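Local coordinates for tyrosyl-DNA phosphodiesterase 2 (Danio rerio, PDB 4F1H), which belongs to the endonuclease/exonuclease/phosphatase family of the DNase I-like clan and is bound here to DNA and a magnesium ion, at residues N10-D15 with L40-P45; S119-S124 with N154-E159; C203-I208 with S239-I244. All coordinates share one frame; numbering follows the deposited sequence. Where two conformers were deposited one is given.

Contact 1. Residues N10-D15 with L40-P45; sequences NVDGLD and LQELIP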
loop_
_atom_site.group_PDB
_atom_site.type_symbol
_atom_site.label_atom_id
_atom_site.label_comp_id
_atom_site.label_asym_id
_atom_site.label_seq_id
_atom_site.Cartn_x
_atom_site.Cartn_y
_atom_site.Cartn_z
ATOM N N ASN B 10 -6.848 -19.479 8.418
ATOM C CA ASN B 10 -7.153 -20.184 7.177
ATOM C C ASN B 10 -6.756 -21.647 7.425
ATOM O O ASN B 10 -5.573 -21.959 7.631
ATOM C CB ASN B 10 -6.338 -19.546 6.020
ATOM C CG ASN B 10 -6.509 -20.279 4.710
ATOM O OD1 ASN B 10 -6.676 -21.497 4.690
ATOM N ND2 ASN B 10 -6.432 -19.553 3.599
ATOM N N VAL B 11 -7.765 -22.534 7.395
ATOM C CA VAL B 11 -7.594 -23.941 7.783
ATOM C C VAL B 11 -7.079 -24.829 6.668
ATOM O O VAL B 11 -6.839 -26.018 6.894
ATOM C CB VAL B 11 -8.892 -24.540 8.402
ATOM C CG1 VAL B 11 -9.357 -23.617 9.553
ATOM C CG2 VAL B 11 -10.022 -24.681 7.327
ATOM N N ASP B 12 -6.927 -24.260 5.468
ATOM C CA ASP B 12 -6.362 -25.002 4.330
ATOM C C ASP B 12 -7.194 -26.261 4.018
ATOM O O ASP B 12 -6.655 -27.352 3.855
ATOM C CB ASP B 12 -4.901 -25.379 4.538
ATOM C CG ASP B 12 -4.197 -25.778 3.246
ATOM O OD1 ASP B 12 -4.791 -25.643 2.150
ATOM O OD2 ASP B 12 -3.031 -26.204 3.326
ATOM N N GLY B 13 -8.498 -26.079 3.882
ATOM C CA GLY B 13 -9.395 -27.158 3.509
ATOM C C GLY B 13 -9.156 -27.738 2.121
ATOM O O GLY B 13 -9.633 -28.838 1.835
ATOM N N LEU B 14 -8.459 -27.000 1.253
ATOM C CA LEU B 14 -8.096 -27.536 -0.080
ATOM C C LEU B 14 -6.989 -28.595 -0.001
ATOM O O LEU B 14 -6.767 -29.338 -0.960
ATOM C CB LEU B 14 -7.693 -26.392 -1.009
ATOM C CG LEU B 14 -8.906 -25.491 -1.338
ATOM C CD1 LEU B 14 -8.505 -24.255 -2.191
ATOM C CD2 LEU B 14 -10.064 -26.264 -2.018
ATOM N N ASP B 15 -6.285 -28.653 1.126
ATOM C CA ASP B 15 -5.282 -29.712 1.351
ATOM C C ASP B 15 -6.014 -30.824 2.090
ATOM O O ASP B 15 -6.325 -30.687 3.279
ATOM C CB ASP B 15 -4.119 -29.172 2.188
ATOM C CG ASP B 15 -3.148 -30.245 2.622
ATOM O OD1 ASP B 15 -3.268 -31.403 2.184
ATOM O OD2 ASP B 15 -2.222 -29.903 3.391
ATOM N N LEU B 40 -12.797 -18.033 10.214
ATOM C CA LEU B 40 -12.091 -19.128 9.528
ATOM C C LEU B 40 -12.175 -18.935 8.051
ATOM O O LEU B 40 -13.173 -18.398 7.528
ATOM C CB LEU B 40 -12.692 -20.485 9.884
ATOM C CG LEU B 40 -12.553 -20.861 11.366
ATOM C CD1 LEU B 40 -13.300 -22.160 11.689
ATOM C CD2 LEU B 40 -11.097 -20.993 11.742
ATOM N N GLN B 41 -11.110 -19.349 7.371
ATOM C CA GLN B 41 -11.133 -19.319 5.906
ATOM C C GLN B 41 -10.781 -20.670 5.311
ATOM O O GLN B 41 -10.115 -21.482 5.948
ATOM C CB GLN B 41 -10.230 -18.185 5.343
ATOM C CG GLN B 41 -10.555 -16.810 5.942
ATOM C CD GLN B 41 -9.852 -16.618 7.295
ATOM O OE1 GLN B 41 -8.712 -17.076 7.490
ATOM N NE2 GLN B 41 -10.529 -15.976 8.229
ATOM N N GLU B 42 -11.274 -20.925 4.095
ATOM C CA GLU B 42 -11.007 -22.171 3.378
ATOM C C GLU B 42 -11.520 -23.399 4.136
ATOM O O GLU B 42 -10.921 -24.489 4.106
ATOM C CB GLU B 42 -9.526 -22.246 2.992
ATOM C CG GLU B 42 -9.292 -22.944 1.681
ATOM C CD GLU B 42 -7.825 -22.949 1.288
ATOM O OE1 GLU B 42 -7.266 -24.053 1.273
ATOM O OE2 GLU B 42 -7.265 -21.848 0.999
ATOM N N LEU B 43 -12.677 -23.225 4.778
ATOM C CA LEU B 43 -13.454 -24.391 5.234
ATOM C C LEU B 43 -13.958 -25.141 4.004
ATOM O O LEU B 43 -14.175 -24.541 2.943
ATOM C CB LEU B 43 -14.670 -23.905 6.006
ATOM C CG LEU B 43 -14.314 -23.266 7.349
ATOM C CD1 LEU B 43 -15.530 -22.543 7.870
ATOM C CD2 LEU B 43 -13.893 -24.312 8.303
ATOM N N ILE B 44 -14.130 -26.451 4.135
ATOM C CA ILE B 44 -14.908 -27.234 3.170
ATOM C C ILE B 44 -15.979 -27.961 3.956
ATOM O O ILE B 44 -15.881 -28.070 5.187
ATOM C CB ILE B 44 -14.044 -28.215 2.363
ATOM C CG1 ILE B 44 -13.395 -29.253 3.272
ATOM C CG2 ILE B 44 -12.987 -27.475 1.525
ATOM C CD1 ILE B 44 -12.681 -30.375 2.485
ATOM N N PRO B 45 -17.033 -28.442 3.281
ATOM C CA PRO B 45 -18.128 -29.040 4.058
ATOM C C PRO B 45 -17.702 -30.181 5.025
ATOM O O PRO B 45 -18.214 -30.191 6.144
ATOM C CB PRO B 45 -19.070 -29.569 2.964
ATOM C CG PRO B 45 -18.869 -28.583 1.827
ATOM C CD PRO B 45 -17.375 -28.283 1.849
#

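Contact 2. Residues S119-S124 with N154-E159; sequences SCKNQS and NLRDAE. With nucleotides of chain A.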
loop_
_atom_site.group_PDB
_atom_site.type_symbol
_atom_site.label_atom_id
_atom_site.label_comp_id
_atom_site.label_asym_id
_atom_site.label_seq_id
_atom_site.Cartn_x
_atom_site.Cartn_y
_atom_site.Cartn_z
ATOM N N SER B 119 -6.726 -14.949 -4.071
ATOM C CA SER B 119 -5.415 -15.577 -3.837
ATOM C C SER B 119 -4.495 -15.412 -5.055
ATOM O O SER B 119 -4.959 -15.211 -6.197
ATOM C CB SER B 119 -5.577 -17.074 -3.570
ATOM O OG SER B 119 -6.402 -17.305 -2.413
ATOM N N CYS B 120 -3.192 -15.501 -4.774
ATOM C CA CYS B 120 -2.082 -15.527 -5.744
ATOM C C CYS B 120 -1.437 -14.171 -5.975
ATOM O O CYS B 120 -2.100 -13.131 -6.078
ATOM C CB CYS B 120 -2.454 -16.176 -7.110
ATOM S SG CYS B 120 -3.204 -17.830 -7.009
ATOM N N LYS B 121 -0.111 -14.195 -6.071
ATOM C CA LYS B 121 0.648 -12.959 -6.169
ATOM C C LYS B 121 0.159 -12.132 -7.340
ATOM O O LYS B 121 0.020 -10.893 -7.231
ATOM C CB LYS B 121 2.125 -13.292 -6.330
ATOM C CG LYS B 121 3.006 -12.047 -6.470
ATOM C CD LYS B 121 4.490 -12.457 -6.193
ATOM C CE LYS B 121 5.453 -11.251 -6.396
ATOM N NZ LYS B 121 6.867 -11.583 -5.957
ATOM N N ASN B 122 -0.133 -12.795 -8.463
ATOM C CA ASN B 122 -0.532 -12.058 -9.648
ATOM C C ASN B 122 -1.975 -11.542 -9.682
ATOM O O ASN B 122 -2.402 -10.945 -10.681
ATOM C CB ASN B 122 -0.221 -12.868 -10.928
ATOM C CG ASN B 122 -1.266 -13.927 -11.226
ATOM O OD1 ASN B 122 -2.087 -14.292 -10.369
ATOM N ND2 ASN B 122 -1.248 -14.433 -12.466
ATOM N N GLN B 123 -2.721 -11.751 -8.599
ATOM C CA GLN B 123 -4.088 -11.251 -8.516
ATOM C C GLN B 123 -4.240 -9.958 -7.727
ATOM O O GLN B 123 -5.317 -9.654 -7.180
ATOM C CB GLN B 123 -5.020 -12.361 -7.970
ATOM C CG GLN B 123 -5.105 -13.606 -8.880
ATOM C CD GLN B 123 -5.674 -13.228 -10.249
ATOM O OE1 GLN B 123 -6.636 -12.478 -10.334
ATOM N NE2 GLN B 123 -5.052 -13.723 -11.324
ATOM N N SER B 124 -3.174 -9.161 -7.689
ATOM C CA SER B 124 -3.205 -7.914 -6.948
ATOM C C SER B 124 -4.362 -6.991 -7.383
ATOM O O SER B 124 -4.948 -6.299 -6.555
ATOM C CB SER B 124 -1.832 -7.221 -7.054
ATOM O OG SER B 124 -1.793 -6.001 -6.335
ATOM N N ASN B 154 -4.367 -12.153 1.950
ATOM C CA ASN B 154 -3.362 -12.318 0.895
ATOM C C ASN B 154 -2.608 -11.038 0.536
ATOM O O ASN B 154 -2.029 -10.917 -0.565
ATOM C CB ASN B 154 -3.998 -12.956 -0.353
ATOM C CG ASN B 154 -4.115 -14.436 -0.210
ATOM O OD1 ASN B 154 -3.093 -15.111 -0.072
ATOM N ND2 ASN B 154 -5.342 -14.973 -0.239
ATOM N N LEU B 155 -2.611 -10.088 1.458
ATOM C CA LEU B 155 -2.043 -8.761 1.144
ATOM C C LEU B 155 -0.535 -8.708 1.233
ATOM O O LEU B 155 0.120 -9.379 2.049
ATOM C CB LEU B 155 -2.607 -7.691 2.099
ATOM C CG LEU B 155 -4.034 -7.287 1.702
ATOM C CD1 LEU B 155 -4.680 -6.470 2.851
ATOM C CD2 LEU B 155 -4.153 -6.578 0.323
ATOM N N ARG B 156 0.007 -7.861 0.373
ATOM C CA ARG B 156 1.404 -7.418 0.495
ATOM C C ARG B 156 1.336 -5.967 0.996
ATOM O O ARG B 156 0.359 -5.264 0.684
ATOM C CB ARG B 156 2.007 -7.452 -0.901
ATOM C CG ARG B 156 2.454 -8.815 -1.357
ATOM C CD ARG B 156 1.306 -9.776 -1.651
ATOM N NE ARG B 156 1.862 -11.052 -2.082
ATOM C CZ ARG B 156 1.163 -12.137 -2.390
ATOM N NH1 ARG B 156 -0.191 -12.183 -2.295
ATOM N NH2 ARG B 156 1.847 -13.198 -2.796
ATOM N N ASP B 157 2.326 -5.515 1.779
ATOM C CA ASP B 157 2.294 -4.153 2.345
ATOM C C ASP B 157 2.024 -3.080 1.304
ATOM O O ASP B 157 1.288 -2.111 1.575
ATOM C CB ASP B 157 3.609 -3.766 3.031
ATOM C CG ASP B 157 3.898 -4.577 4.261
ATOM O OD1 ASP B 157 3.011 -5.319 4.741
ATOM O OD2 ASP B 157 5.035 -4.458 4.759
ATOM N N ALA B 158 2.656 -3.206 0.136
ATOM C CA ALA B 158 2.432 -2.174 -0.867
ATOM C C ALA B 158 1.004 -2.113 -1.402
ATOM O O ALA B 158 0.531 -1.057 -1.839
ATOM C CB ALA B 158 3.408 -2.332 -1.986
ATOM N N GLU B 159 0.294 -3.238 -1.369
ATOM C CA GLU B 159 -1.073 -3.232 -1.880
ATOM C C GLU B 159 -1.972 -2.351 -1.034
ATOM O O GLU B 159 -2.898 -1.712 -1.553
ATOM C CB GLU B 159 -1.620 -4.664 -1.962
ATOM C CG GLU B 159 -0.894 -5.463 -3.013
ATOM C CD GLU B 159 -1.215 -6.958 -3.055
ATOM O OE1 GLU B 159 -1.866 -7.502 -2.124
ATOM O OE2 GLU B 159 -0.783 -7.611 -4.042
ATOM O OP3 DT A 1 -5.017 -18.052 -0.258
ATOM P P DT A 1 -3.769 -18.470 0.456
ATOM O OP1 DT A 1 -3.892 -19.608 1.353
ATOM O OP2 DT A 1 -3.223 -17.369 1.325
ATOM O "O5'" DT A 1 -2.682 -18.700 -0.674
ATOM C "C5'" DT A 1 -1.480 -19.397 -0.304
ATOM C "C4'" DT A 1 -0.657 -19.526 -1.569
ATOM O "O4'" DT A 1 -1.290 -20.569 -2.361
ATOM C "C3'" DT A 1 -0.581 -18.273 -2.450
ATOM O "O3'" DT A 1 0.684 -18.270 -3.139
ATOM C "C2'" DT A 1 -1.709 -18.483 -3.455
ATOM C "C1'" DT A 1 -1.643 -19.999 -3.640
ATOM N N1 DT A 1 -2.912 -20.602 -4.143
ATOM C C2 DT A 1 -2.885 -21.234 -5.371
ATOM O O2 DT A 1 -1.867 -21.306 -6.077
ATOM N N3 DT A 1 -4.094 -21.751 -5.759
ATOM C C4 DT A 1 -5.300 -21.727 -5.066
ATOM O O4 DT A 1 -6.334 -22.249 -5.524
ATOM C C5 DT A 1 -5.236 -21.046 -3.784
ATOM C C7 DT A 1 -6.468 -20.901 -2.943
ATOM C C6 DT A 1 -4.071 -20.523 -3.374
ATOM P P DG A 2 1.247 -16.934 -3.793
ATOM O OP1 DG A 2 0.807 -15.775 -2.969
ATOM O OP2 DG A 2 0.993 -16.957 -5.282
ATOM O "O5'" DG A 2 2.832 -17.127 -3.704
ATOM C "C5'" DG A 2 3.395 -17.278 -2.405
ATOM C "C4'" DG A 2 4.786 -16.680 -2.471
ATOM O "O4'" DG A 2 5.652 -17.604 -3.197
ATOM C "C3'" DG A 2 4.922 -15.323 -3.144
ATOM O "O3'" DG A 2 5.709 -14.562 -2.221
ATOM C "C2'" DG A 2 5.707 -15.630 -4.423
ATOM C "C1'" DG A 2 6.537 -16.828 -3.977
ATOM N N9 DG A 2 6.981 -17.715 -5.046
ATOM C C8 DG A 2 6.205 -18.421 -5.969
ATOM N N7 DG A 2 6.941 -19.156 -6.800
ATOM C C5 DG A 2 8.271 -18.894 -6.381
ATOM C C6 DG A 2 9.517 -19.369 -6.884
ATOM O O6 DG A 2 9.691 -20.155 -7.815
ATOM N N1 DG A 2 10.619 -18.871 -6.187
ATOM C C2 DG A 2 10.517 -18.015 -5.104
ATOM N N2 DG A 2 11.663 -17.611 -4.527
ATOM N N3 DG A 2 9.362 -17.539 -4.641
ATOM C C4 DG A 2 8.291 -18.039 -5.305
ATOM P P DC A 3 5.832 -12.960 -2.341
ATOM O OP1 DC A 3 4.490 -12.385 -2.487
ATOM O OP2 DC A 3 6.898 -12.633 -3.351
ATOM O "O5'" DC A 3 6.412 -12.591 -0.908
ATOM C "C5'" DC A 3 7.563 -13.352 -0.460
ATOM C "C4'" DC A 3 7.943 -12.798 0.887
ATOM O "O4'" DC A 3 9.015 -13.612 1.493
ATOM C "C3'" DC A 3 8.413 -11.349 0.873
ATOM O "O3'" DC A 3 7.716 -10.697 1.934
ATOM C "C2'" DC A 3 9.930 -11.480 1.111
ATOM C "C1'" DC A 3 9.988 -12.710 2.014
ATOM N N1 DC A 3 11.242 -13.501 1.937
ATOM C C2 DC A 3 11.874 -13.841 3.143
ATOM O O2 DC A 3 11.401 -13.439 4.219
ATOM N N3 DC A 3 13.013 -14.589 3.078
ATOM C C4 DC A 3 13.482 -14.977 1.882
ATOM N N4 DC A 3 14.608 -15.710 1.876
ATOM C C5 DC A 3 12.840 -14.640 0.642
ATOM C C6 DC A 3 11.716 -13.908 0.719
HETATM O O HOH W 1 -1.713 -14.902 -2.440
#

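Contact 3. Residues C203-I208 with S239-I244; sequences CRFDRI and SDHWGI. With nucleotides of chain A.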
loop_
_atom_site.group_PDB
_atom_site.type_symbol
_atom_site.label_atom_id
_atom_site.label_comp_id
_atom_site.label_asym_id
_atom_site.label_seq_id
_atom_site.Cartn_x
_atom_site.Cartn_y
_atom_site.Cartn_z
ATOM N N CYS B 203 5.242 -14.438 4.497
ATOM C CA CYS B 203 4.233 -13.450 4.116
ATOM C C CYS B 203 3.277 -13.143 5.262
ATOM O O CYS B 203 2.947 -14.037 6.077
ATOM C CB CYS B 203 3.397 -14.038 2.982
ATOM S SG CYS B 203 4.409 -14.396 1.517
ATOM N N ARG B 204 2.851 -11.889 5.360
ATOM C CA ARG B 204 1.897 -11.530 6.412
ATOM C C ARG B 204 0.510 -11.416 5.765
ATOM O O ARG B 204 -0.004 -10.332 5.549
ATOM C CB ARG B 204 2.299 -10.225 7.113
ATOM C CG ARG B 204 1.439 -9.934 8.380
ATOM C CD ARG B 204 2.001 -8.779 9.204
ATOM N NE ARG B 204 1.777 -7.464 8.573
ATOM C CZ ARG B 204 0.694 -6.706 8.744
ATOM N NH1 ARG B 204 -0.335 -7.132 9.487
ATOM N NH2 ARG B 204 0.624 -5.527 8.157
ATOM N N PHE B 205 -0.078 -12.564 5.455
ATOM C CA PHE B 205 -1.351 -12.618 4.705
ATOM C C PHE B 205 -2.548 -12.437 5.633
ATOM O O PHE B 205 -3.586 -11.900 5.227
ATOM C CB PHE B 205 -1.476 -13.988 3.995
ATOM C CG PHE B 205 -0.595 -14.141 2.768
ATOM C CD1 PHE B 205 -0.107 -13.020 2.074
ATOM C CD2 PHE B 205 -0.282 -15.417 2.302
ATOM C CE1 PHE B 205 0.701 -13.205 0.919
ATOM C CE2 PHE B 205 0.513 -15.592 1.183
ATOM C CZ PHE B 205 0.990 -14.469 0.482
ATOM N N ASP B 206 -2.407 -12.902 6.878
ATOM C CA ASP B 206 -3.518 -12.891 7.802
ATOM C C ASP B 206 -3.411 -11.638 8.625
ATOM O O ASP B 206 -2.369 -11.392 9.259
ATOM C CB ASP B 206 -3.414 -14.159 8.641
ATOM C CG ASP B 206 -3.502 -15.391 7.751
ATOM O OD1 ASP B 206 -4.649 -15.749 7.346
ATOM O OD2 ASP B 206 -2.452 -15.953 7.351
ATOM N N ARG B 207 -4.476 -10.832 8.596
ATOM C CA ARG B 207 -4.461 -9.511 9.219
ATOM C C ARG B 207 -5.771 -9.209 9.893
ATOM O O ARG B 207 -6.814 -9.748 9.508
ATOM C CB ARG B 207 -4.167 -8.390 8.193
ATOM C CG ARG B 207 -2.900 -8.628 7.343
ATOM C CD ARG B 207 -2.556 -7.405 6.479
ATOM N NE ARG B 207 -1.319 -7.712 5.771
ATOM C CZ ARG B 207 -0.499 -6.820 5.206
ATOM N NH1 ARG B 207 -0.784 -5.517 5.218
ATOM N NH2 ARG B 207 0.621 -7.253 4.623
ATOM N N ILE B 208 -5.707 -8.351 10.909
ATOM C CA ILE B 208 -6.892 -7.907 11.658
ATOM C C ILE B 208 -6.960 -6.396 11.574
ATOM O O ILE B 208 -5.952 -5.703 11.876
ATOM C CB ILE B 208 -6.772 -8.266 13.149
ATOM C CG1 ILE B 208 -6.496 -9.765 13.305
ATOM C CG2 ILE B 208 -8.003 -7.828 13.921
ATOM C CD1 ILE B 208 -6.087 -10.146 14.744
ATOM N N SER B 239 -2.342 -26.293 9.596
ATOM C CA SER B 239 -2.518 -25.624 8.300
ATOM C C SER B 239 -1.203 -25.147 7.731
ATOM O O SER B 239 -0.208 -25.142 8.447
ATOM C CB SER B 239 -3.385 -24.396 8.560
ATOM O OG SER B 239 -3.644 -23.706 7.374
ATOM N N ASP B 240 -1.204 -24.736 6.455
ATOM C CA ASP B 240 -0.030 -24.041 5.939
ATOM C C ASP B 240 0.079 -22.595 6.461
ATOM O O ASP B 240 1.134 -21.954 6.302
ATOM C CB ASP B 240 0.028 -24.102 4.403
ATOM C CG ASP B 240 -1.152 -23.416 3.733
ATOM O OD1 ASP B 240 -2.231 -23.230 4.360
ATOM O OD2 ASP B 240 -0.997 -23.081 2.531
ATOM N N HIS B 241 -1.002 -22.086 7.063
ATOM C CA HIS B 241 -0.974 -20.793 7.751
ATOM C C HIS B 241 -0.837 -20.989 9.244
ATOM O O HIS B 241 -1.319 -21.988 9.775
ATOM C CB HIS B 241 -2.306 -20.045 7.549
ATOM C CG HIS B 241 -2.539 -19.563 6.155
ATOM N ND1 HIS B 241 -2.584 -18.215 5.844
ATOM C CD2 HIS B 241 -2.831 -20.230 5.009
ATOM C CE1 HIS B 241 -2.858 -18.070 4.554
ATOM N NE2 HIS B 241 -2.993 -19.278 4.023
ATOM N N TRP B 242 -0.267 -19.993 9.923
ATOM C CA TRP B 242 -0.373 -19.927 11.370
ATOM C C TRP B 242 -1.695 -19.220 11.693
ATOM O O TRP B 242 -2.184 -18.396 10.895
ATOM C CB TRP B 242 0.796 -19.131 11.934
ATOM C CG TRP B 242 2.172 -19.648 11.555
ATOM C CD1 TRP B 242 3.240 -18.874 11.245
ATOM C CD2 TRP B 242 2.640 -21.008 11.536
ATOM N NE1 TRP B 242 4.338 -19.651 11.012
ATOM C CE2 TRP B 242 4.006 -20.967 11.196
ATOM C CE3 TRP B 242 2.046 -22.243 11.777
ATOM C CZ2 TRP B 242 4.783 -22.135 11.068
ATOM C CZ3 TRP B 242 2.822 -23.391 11.668
ATOM C CH2 TRP B 242 4.166 -23.322 11.320
ATOM N N GLY B 243 -2.317 -19.567 12.823
ATOM C CA GLY B 243 -3.495 -18.844 13.251
ATOM C C GLY B 243 -3.112 -17.620 14.056
ATOM O O GLY B 243 -1.988 -17.512 14.547
ATOM N N ILE B 244 -4.031 -16.661 14.162
ATOM C CA ILE B 244 -3.794 -15.492 15.013
ATOM C C ILE B 244 -4.740 -15.577 16.206
ATOM O O ILE B 244 -5.949 -15.731 16.029
ATOM C CB ILE B 244 -4.095 -14.179 14.283
ATOM C CG1 ILE B 244 -3.115 -13.980 13.119
ATOM C CG2 ILE B 244 -3.922 -12.975 15.228
ATOM C CD1 ILE B 244 -3.467 -12.774 12.223
ATOM O OP3 DT A 1 -5.017 -18.052 -0.258
ATOM P P DT A 1 -3.769 -18.470 0.456
ATOM O OP1 DT A 1 -3.892 -19.608 1.353
ATOM O OP2 DT A 1 -3.223 -17.369 1.325
ATOM O "O5'" DT A 1 -2.682 -18.700 -0.674
ATOM C "C5'" DT A 1 -1.480 -19.397 -0.304
ATOM C "C4'" DT A 1 -0.657 -19.526 -1.569
ATOM O "O4'" DT A 1 -1.290 -20.569 -2.361
ATOM C "C3'" DT A 1 -0.581 -18.273 -2.450
ATOM O "O3'" DT A 1 0.684 -18.270 -3.139
ATOM C "C2'" DT A 1 -1.709 -18.483 -3.455
ATOM C "C1'" DT A 1 -1.643 -19.999 -3.640
ATOM N N1 DT A 1 -2.912 -20.602 -4.143
ATOM C C2 DT A 1 -2.885 -21.234 -5.371
ATOM O O2 DT A 1 -1.867 -21.306 -6.077
ATOM N N3 DT A 1 -4.094 -21.751 -5.759
ATOM C C4 DT A 1 -5.300 -21.727 -5.066
ATOM O O4 DT A 1 -6.334 -22.249 -5.524
ATOM C C5 DT A 1 -5.236 -21.046 -3.784
ATOM C C7 DT A 1 -6.468 -20.901 -2.943
ATOM C C6 DT A 1 -4.071 -20.523 -3.374
ATOM P P DC A 3 5.832 -12.960 -2.341
ATOM O OP1 DC A 3 4.490 -12.385 -2.487
ATOM O OP2 DC A 3 6.898 -12.633 -3.351
ATOM O "O5'" DC A 3 6.412 -12.591 -0.908
ATOM C "C5'" DC A 3 7.563 -13.352 -0.460
ATOM C "C4'" DC A 3 7.943 -12.798 0.887
ATOM O "O4'" DC A 3 9.015 -13.612 1.493
ATOM C "C3'" DC A 3 8.413 -11.349 0.873
ATOM O "O3'" DC A 3 7.716 -10.697 1.934
ATOM C "C2'" DC A 3 9.930 -11.480 1.111
ATOM C "C1'" DC A 3 9.988 -12.710 2.014
ATOM N N1 DC A 3 11.242 -13.501 1.937
ATOM C C2 DC A 3 11.874 -13.841 3.143
ATOM O O2 DC A 3 11.401 -13.439 4.219
ATOM N N3 DC A 3 13.013 -14.589 3.078
ATOM C C4 DC A 3 13.482 -14.977 1.882
ATOM N N4 DC A 3 14.608 -15.710 1.876
ATOM C C5 DC A 3 12.840 -14.640 0.642
ATOM C C6 DC A 3 11.716 -13.908 0.719
#

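Contact 1. Residues N10-D15 with L40-P45
This buried contact packs a loop against a strand end: Asn10 to Leu14, leaving strand 4-10, settle on Leu40 to Ile44 at the end of the neighbouring parallel strand 37-43. The last parallel bridge pairs Asn10 with Gln41, whose side chains share one face of the sheet, and Val11 N donates to Gln41 O at 3.0 Å. Beyond this bridge the sheet pairing gives way to a loop held by isolated hydrogen bonds. Asn10 CG stands anti to its backbone N (chi1 176°), beside the carbonyl carbon, which carries OD1 forward to accept Asp12 N at 2.9 Å in an Asx turn. Asn10 ND2 is held by Asp152, and the amide plane is steeply turned against the Glu42 carboxylate, with OD1 resting 3.4 Å from Glu42 CB. The six-stranded sheet of this DNase I-like fold has strand 37-43 between strands 4-10 and 69-75, and on the side of strand 69-75 Glu42 and Leu43 both face Phe69 in a G1 beta bulge. The break in the strand at Glu42 turns its carbonyl to Gly13 N, at 2.9 Å, and its side chain across that of Leu14 at about a right angle. Glu42 OE1 uses its anti lone pair to receive Leu14 N at 3.2 Å, within the type I turn from Asp12 to Asp15. The same oxygen lies 3.1 Å from Asp12 OD1, the two carboxylates side by side with their planes 83° apart. On the apolar side Val11 spreads its two methyls: CG1 meets Leu40 CD2 at 3.8 Å, while CG2 touches Leu43 CD2, with Tyr47 and Leu51 of helix 45-54 packing on Val11 and Leu43 respectively. Ile44 CD1 and CG2 cover Gly13 O.

Contact 2. Residues S119-S124 with N154-E159
Ser119 and Asn154 meet at the buried end of this contact, where OG and ND2 converge on one phosphate oxygen. DT1 OP3 of chain A accepts from Ser119 OG at 2.7 Å and from Asn154 ND2 at 3.1 Å. Arg96 also hydrogen-bonds the serine hydroxyl, and Leu117 O takes a bond from the same Asn154 ND2. A water beside the Asn154 amide makes four hydrogen bonds: it accepts from Cys120 N and Arg156 NH1 and donates to Asn154 OD1 and, at 2.7 Å, to DG2 OP1 of chain A. Both segments are loops that follow the adjacent parallel strands 108-114 and 145-150 of the seven-stranded sheet, so neighbouring connections grip the DNA backbone. Arg156 illustrates how one flat group can join two phosphates. Its NH2 donates to DG2 OP1 and to DC3 OP1 of chain A, both at 2.8 Å, and its NE shares the second oxygen. Lys121 CA lies over one guanidinium face, and CB comes 3.5 Å from Arg156 NH2, the two side chains crossing at about a right angle. Beyond CG the partly exposed lysine leaves Arg156: extended, with CG anti to its backbone N (chi1 179°), it runs on along the DNA, where a neighbouring protein chain also packs on it, and within the contact meets only the DC3 phosphate, NZ reaching DC3 OP2 of chain A at 2.8 Å. At a separate close point Ser124 OG donates, in the conformer given, to Glu159 OE2 from above the carboxylate plane, a bond the second conformer leaves in doubt. Glu159 OE1 accepts the N-cap amide of Arg156 and is paired with Arg127.

Contact 3. Residues C203-I208 with S239-I244
Ile244 lays its CD1 methyl over the backbone of Asp206, 3.4 Å from Asp206 O, while its CG2 touches CD1 of Ile208 at 3.6 Å. The two isoleucines slide past one another in opposite directions and are buried, with Met224 and Leu226 of strand 220-227 also against Ile244. A few residues along, the contact turns polar. His241 ND1 donates to Asp206 OD2 at 2.7 Å, a nearly straight bond (165°) that uses the syn lone pair of the oxygen and lies in the imidazole plane, although the carboxylate is turned 78° from the ring. Thr186 OG1 also bonds to OD2, so OD2 has a second partner. The pairing joins the facing sheets of the two-sheet DNase I-like fold: strand 202-211 belongs to the seven-stranded sheet and strand 243-249 to the six-stranded one, and the parts that touch run only 16° apart. Such a His-carboxylate pair is consistent with a second-shell group fixing the rotation of the ring that meets the phosphate. With ND1 tied to the aspartate, NE2 at the other edge of the ring points to the DNA, donating to DT1 OP1 of chain A at 2.8 Å. Phe205 flanks this pair, its ring edge turned to His241 with CD2 4.3 Å from CE1, and the same CD2 3.7 Å from DT1 OP2 of chain A. Cys203 CB sits over one face of the phenyl ring. An ST turn just before, with Ser239 OG accepting the histidine's backbone N at 3.1 Å, braces the loop that presents the imidazole.

The three contacts surround the 5' end of the bound DNA. Contacts 2 and 3 address different oxygens of the DT1 phosphate, and contact 1 brings Glu42 to about 3 Å from the magnesium ion; the side chains of Ser119 in contact 2 and His241 in contact 3 are each about 5 Å from it. Contact 3 is the shared neighbour: its centre lies 13 Å from that of contact 1 and 14 Å from that of contact 2. Asn10 O and Ser239 OG, 2.6 Å apart, probably hydrogen-bond between contacts 1 and 3, while a salt bridge from Arg207 NH2 to Asp157 OD1 (3.1 Å) ties contact 3 to contact 2. Contacts 1 and 2 do not touch, their nearest atoms being about 6 Å apart.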